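Local coordinates for protein AlyGC (Glaciecola chathamensis, PDB 5GKD) that cleaves the polysaccharide alginate as a lyase of family PL6, probably by beta-elimination, and carries a bound calcium ion, at residues H562-N568 with D588-K594. Residues are numbered along the deposited sequence; the frame is centred on the assembly and turned at random.
Sequences HFFDAGN and DLFRLNK
A bend at chi3 (66°) folds the R591 chain back over H562, whose own CG stands anti to the carbonyl carbon, beside the backbone N. The guanidinium thereby lies flat on the imidazole, planes 13° apart. R591 CD sits over the same ring, 3.5 Å from its centroid, while D588 N donates in the ring plane to H562 ND1 (3.0 Å). D565 OD1 is gripped from opposite faces of its carboxylate by R591 NE (2.8 Å) and K594 NZ (2.7 Å); K594 NZ also holds A566 O, and a water joins D565 OD2 to R591 NH2. R591 NH1 meets D588 OD2 in the guanidinium plane at 2.9 Å. The two segments belong to neighbouring coils of the C-terminal parallel beta-helix, strands 564-565 and 590-592 pairing in register through bonds such as R591 N to F564 O. Were R591 an alanine, the H562 face would probably lose its cover, D588 OD2 its salt-bridge mate and D565 OD1 one of its two charged donors, leaving K594. On the other sheet face F564 CB packs on F590 CD1 (3.6 Å). At the corner, the F563 ring turns its edge to the F590 face, planes at 75°, and also meets F552 and F582 edge-to-face.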
loop_
_atom_site.group_PDB
_atom_site.type_symbol
_atom_site.label_atom_id
_atom_site.label_comp_id
_atom_site.label_asym_id
_atom_site.label_seq_id
_atom_site.Cartn_x
_atom_site.Cartn_y
_atom_site.Cartn_z
ATOM N N HIS A 562 9.241 -15.107 2.471
ATOM C CA HIS A 562 10.133 -14.122 3.064
ATOM C C HIS A 562 10.108 -14.196 4.578
ATOM O O HIS A 562 9.098 -14.550 5.193
ATOM C CB HIS A 562 9.740 -12.719 2.620
ATOM C CG HIS A 562 9.486 -12.617 1.153
ATOM N ND1 HIS A 562 10.479 -12.798 0.216
ATOM C CD2 HIS A 562 8.352 -12.370 0.459
ATOM C CE1 HIS A 562 9.965 -12.667 -0.994
ATOM N NE2 HIS A 562 8.677 -12.408 -0.874
ATOM N N PHE A 563 11.235 -13.840 5.185
ATOM C CA PHE A 563 11.250 -13.755 6.639
ATOM C C PHE A 563 10.601 -12.455 7.130
ATOM O O PHE A 563 9.750 -12.485 8.027
ATOM C CB PHE A 563 12.681 -13.875 7.165
ATOM C CG PHE A 563 12.789 -13.651 8.634
ATOM C CD1 PHE A 563 12.406 -14.638 9.529
ATOM C CD2 PHE A 563 13.239 -12.445 9.129
ATOM C CE1 PHE A 563 12.483 -14.424 10.889
ATOM C CE2 PHE A 563 13.326 -12.227 10.479
ATOM C CZ PHE A 563 12.943 -13.218 11.365
ATOM N N PHE A 564 11.008 -11.301 6.578
ATOM C CA PHE A 564 10.450 -10.019 6.998
ATOM C C PHE A 564 10.116 -9.165 5.786
ATOM O O PHE A 564 10.986 -8.905 4.951
ATOM C CB PHE A 564 11.389 -9.234 7.927
ATOM C CG PHE A 564 10.784 -7.942 8.423
ATOM C CD1 PHE A 564 9.943 -7.932 9.520
ATOM C CD2 PHE A 564 11.012 -6.748 7.753
ATOM C CE1 PHE A 564 9.356 -6.755 9.956
ATOM C CE2 PHE A 564 10.432 -5.563 8.183
ATOM C CZ PHE A 564 9.605 -5.571 9.293
ATOM N N ASP A 565 8.878 -8.674 5.729
ATOM C CA ASP A 565 8.376 -7.890 4.605
ATOM C C ASP A 565 7.836 -6.565 5.133
ATOM O O ASP A 565 6.799 -6.537 5.797
ATOM C CB ASP A 565 7.292 -8.666 3.850
ATOM C CG ASP A 565 6.940 -8.032 2.500
ATOM O OD1 ASP A 565 7.818 -7.424 1.864
ATOM O OD2 ASP A 565 5.782 -8.149 2.070
ATOM N N ALA A 566 8.536 -5.472 4.844
ATOM C CA ALA A 566 8.113 -4.151 5.283
ATOM C C ALA A 566 6.960 -3.647 4.422
ATOM O O ALA A 566 7.006 -3.744 3.198
ATOM C CB ALA A 566 9.283 -3.163 5.219
ATOM N N GLY A 567 5.932 -3.100 5.067
ATOM C CA GLY A 567 4.861 -2.461 4.331
ATOM C C GLY A 567 5.316 -1.181 3.659
ATOM O O GLY A 567 6.260 -0.517 4.095
ATOM N N ASN A 568 4.647 -0.845 2.562
ATOM C CA ASN A 568 4.904 0.432 1.903
ATOM C C ASN A 568 4.747 1.588 2.888
ATOM O O ASN A 568 3.799 1.633 3.671
ATOM C CB ASN A 568 3.963 0.606 0.708
ATOM C CG ASN A 568 4.416 -0.192 -0.512
ATOM O OD1 ASN A 568 5.172 0.310 -1.342
ATOM N ND2 ASN A 568 3.960 -1.429 -0.623
ATOM N N ASP A 588 13.334 -13.465 0.546
ATOM C CA ASP A 588 14.376 -12.645 1.147
ATOM C C ASP A 588 14.286 -12.720 2.663
ATOM O O ASP A 588 13.266 -13.119 3.229
ATOM C CB ASP A 588 14.259 -11.188 0.717
ATOM C CG ASP A 588 14.245 -11.022 -0.787
ATOM O OD1 ASP A 588 15.205 -11.447 -1.466
ATOM O OD2 ASP A 588 13.259 -10.473 -1.297
ATOM N N LEU A 589 15.376 -12.318 3.316
ATOM C CA LEU A 589 15.383 -12.170 4.765
ATOM C C LEU A 589 14.684 -10.880 5.183
ATOM O O LEU A 589 13.662 -10.916 5.876
ATOM C CB LEU A 589 16.820 -12.196 5.284
ATOM C CG LEU A 589 17.324 -13.200 6.314
ATOM C CD1 LEU A 589 18.076 -12.475 7.423
ATOM C CD2 LEU A 589 16.241 -14.087 6.875
ATOM N N PHE A 590 15.220 -9.730 4.775
ATOM C CA PHE A 590 14.647 -8.430 5.114
ATOM C C PHE A 590 14.362 -7.655 3.835
ATOM O O PHE A 590 15.276 -7.363 3.055
ATOM C CB PHE A 590 15.575 -7.634 6.043
ATOM C CG PHE A 590 15.666 -8.208 7.430
ATOM C CD1 PHE A 590 14.724 -7.893 8.380
ATOM C CD2 PHE A 590 16.673 -9.094 7.767
ATOM C CE1 PHE A 590 14.789 -8.426 9.644
ATOM C CE2 PHE A 590 16.751 -9.621 9.027
ATOM C CZ PHE A 590 15.804 -9.285 9.970
ATOM N N ARG A 591 13.094 -7.332 3.619
ATOM C CA ARG A 591 12.653 -6.584 2.449
ATOM C C ARG A 591 12.391 -5.149 2.892
ATOM O O ARG A 591 11.322 -4.840 3.427
ATOM C CB ARG A 591 11.424 -7.247 1.834
ATOM C CG ARG A 591 11.763 -8.547 1.126
ATOM C CD ARG A 591 10.572 -9.481 1.020
ATOM N NE ARG A 591 9.520 -8.949 0.166
ATOM C CZ ARG A 591 9.579 -8.917 -1.158
ATOM N NH1 ARG A 591 10.654 -9.365 -1.783
ATOM N NH2 ARG A 591 8.569 -8.416 -1.857
ATOM N N LEU A 592 13.386 -4.280 2.676
ATOM C CA LEU A 592 13.394 -2.894 3.130
ATOM C C LEU A 592 13.598 -1.945 1.960
ATOM O O LEU A 592 14.307 -0.941 2.064
ATOM C CB LEU A 592 14.483 -2.657 4.168
ATOM C CG LEU A 592 14.299 -3.001 5.644
ATOM C CD1 LEU A 592 12.865 -3.210 6.060
ATOM C CD2 LEU A 592 15.165 -4.150 6.043
ATOM N N ASN A 593 12.977 -2.266 0.831
ATOM C CA ASN A 593 13.203 -1.588 -0.437
ATOM C C ASN A 593 11.891 -1.238 -1.126
ATOM O O ASN A 593 11.784 -1.325 -2.353
ATOM C CB ASN A 593 14.045 -2.462 -1.359
ATOM C CG ASN A 593 13.348 -3.750 -1.715
ATOM O OD1 ASN A 593 12.456 -4.192 -0.993
ATOM N ND2 ASN A 593 13.713 -4.338 -2.846
ATOM N N LYS A 594 10.872 -0.832 -0.360
ATOM C CA LYS A 594 9.561 -0.561 -0.949
ATOM C C LYS A 594 9.433 0.825 -1.579
ATOM O O LYS A 594 8.544 1.028 -2.411
ATOM C CB LYS A 594 8.463 -0.736 0.100
ATOM C CG LYS A 594 8.441 -2.117 0.717
ATOM C CD LYS A 594 8.504 -3.182 -0.386
ATOM C CE LYS A 594 8.566 -4.601 0.155
ATOM N NZ LYS A 594 7.263 -5.128 0.634
HETATM O O HOH W 1 5.834 -7.863 -0.694
#